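Local coordinates for glutathione transferase (PDB 6ZB6), which probably conjugates glutathione to herbicides and other electrophilic xenobiotics, as phi class transferases do, and binds S-(p-nitrobenzyl)glutathione, at residues E23-D28 and R77-G82. Numbering follows the deposited sequence.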
# COMPACT_ATOMS: atom_id res chain seq x y z
N GLU A 23 6.97 2.18 10.21
CA GLU A 23 7.96 1.19 10.62
C GLU A 23 9.29 1.43 9.93
O GLU A 23 10.34 1.16 10.51
CB GLU A 23 7.44 -0.22 10.34
CG GLU A 23 6.38 -0.67 11.31
CD GLU A 23 6.92 -0.94 12.69
OE1 GLU A 23 8.14 -1.20 12.81
OE2 GLU A 23 6.14 -0.88 13.66
N GLU A 24 9.26 1.93 8.69
CA GLU A 24 10.51 2.16 7.97
C GLU A 24 11.39 3.18 8.68
O GLU A 24 12.62 3.05 8.69
CB GLU A 24 10.22 2.60 6.53
CG GLU A 24 9.79 1.45 5.60
CD GLU A 24 10.93 0.54 5.15
OE1 GLU A 24 12.12 0.93 5.24
OE2 GLU A 24 10.65 -0.58 4.67
N VAL A 25 10.78 4.19 9.31
CA VAL A 25 11.54 5.21 10.03
C VAL A 25 11.59 4.94 11.53
O VAL A 25 12.18 5.74 12.27
CB VAL A 25 10.98 6.62 9.74
CG1 VAL A 25 10.98 6.87 8.24
CG2 VAL A 25 9.56 6.79 10.33
N GLY A 26 11.00 3.85 11.99
CA GLY A 26 11.13 3.48 13.38
C GLY A 26 10.42 4.41 14.34
O GLY A 26 10.86 4.57 15.48
N ALA A 27 9.31 5.01 13.91
CA ALA A 27 8.57 5.94 14.75
C ALA A 27 7.55 5.19 15.59
O ALA A 27 6.93 4.23 15.13
CB ALA A 27 7.85 6.98 13.89
N ASP A 28 7.38 5.63 16.84
CA ASP A 28 6.30 5.11 17.67
C ASP A 28 4.95 5.57 17.12
O ASP A 28 4.82 6.66 16.55
CB ASP A 28 6.46 5.59 19.11
CG ASP A 28 7.61 4.92 19.84
OD1 ASP A 28 8.39 4.17 19.21
OD2 ASP A 28 7.73 5.16 21.06
N ARG A 77 8.89 12.75 6.25
CA ARG A 77 9.59 14.02 6.43
C ARG A 77 9.82 14.32 7.90
O ARG A 77 10.92 14.73 8.29
CB ARG A 77 8.80 15.15 5.76
CG ARG A 77 8.82 15.09 4.24
CD ARG A 77 7.75 16.00 3.64
NE ARG A 77 7.68 15.80 2.20
CZ ARG A 77 6.59 15.98 1.47
NH1 ARG A 77 5.46 16.40 2.03
NH2 ARG A 77 6.63 15.75 0.16
N LYS A 78 8.79 14.13 8.73
CA LYS A 78 8.93 14.42 10.15
C LYS A 78 10.06 13.62 10.77
O LYS A 78 10.89 14.15 11.51
CB LYS A 78 7.61 14.15 10.88
CG LYS A 78 7.67 14.48 12.38
CD LYS A 78 6.43 14.01 13.10
CE LYS A 78 6.44 14.49 14.54
NZ LYS A 78 5.60 13.61 15.38
N TYR A 79 10.12 12.32 10.46
CA TYR A 79 11.09 11.43 11.08
C TYR A 79 12.33 11.21 10.23
O TYR A 79 13.05 10.24 10.47
CB TYR A 79 10.43 10.10 11.43
CG TYR A 79 9.33 10.26 12.45
CD1 TYR A 79 9.61 10.44 13.79
CD2 TYR A 79 8.00 10.25 12.05
CE1 TYR A 79 8.60 10.59 14.72
CE2 TYR A 79 6.98 10.40 12.97
CZ TYR A 79 7.28 10.57 14.30
OH TYR A 79 6.26 10.73 15.20
N LYS A 80 12.59 12.08 9.26
CA LYS A 80 13.69 11.92 8.32
C LYS A 80 14.96 11.52 9.05
O LYS A 80 15.48 12.29 9.87
CB LYS A 80 13.91 13.20 7.50
CG LYS A 80 15.04 13.13 6.49
CD LYS A 80 14.79 12.08 5.41
CE LYS A 80 15.95 11.99 4.42
NZ LYS A 80 17.20 11.40 5.00
N THR A 81 15.43 10.29 8.79
CA THR A 81 16.46 9.66 9.61
C THR A 81 17.85 10.08 9.18
O THR A 81 18.68 10.47 10.01
CB THR A 81 16.34 8.13 9.54
OG1 THR A 81 15.02 7.71 9.92
CG2 THR A 81 17.35 7.48 10.46
N GLY A 82 18.14 10.00 7.88
CA GLY A 82 19.50 10.00 7.40
C GLY A 82 19.92 8.59 7.03
O GLY A 82 20.58 8.37 6.01
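V25 and Y79 meet where two helices of the thioredoxin-like domain run out, their CA atoms 6.3 Å apart. Helix 13-24 ends in a Schellman motif: G26 takes a positive phi of 68° and its N makes a weak bond back to E23 O. Helix 68-78 gives way at Y79, with K80 N still bonded to R77 O. No hydrogen bond joins the two segments, and the contact is held by apolar packing. The A27 methyl sits almost exactly over the middle of the Y79 ring, CB lying 3.5 Å from the centroid and 6° off the normal, a CH-pi contact. K78 covers the opposite face with its aliphatic chain. Extended throughout, that chain carries NZ past the ring to donate to Y79 OH at 3.0 Å, which should limit the swing of the phenol, while NZ also forms a salt bridge with D60. At the base of the ring, V25 CG2 packs on Y79 CB at 3.6 Å, the two side chains crossing at about a right angle. T81, poorly ordered, borders V25 loosely; its OG1, set anti to its own carbonyl carbon (chi1 -56°), turns back to donate to Y79 O at 3.3 Å. V25 also packs on V75 and L76 of helix 68-78, Y79 reaches V4 of strand 4-7, and E24 pairs with R204 just before helix 205-214.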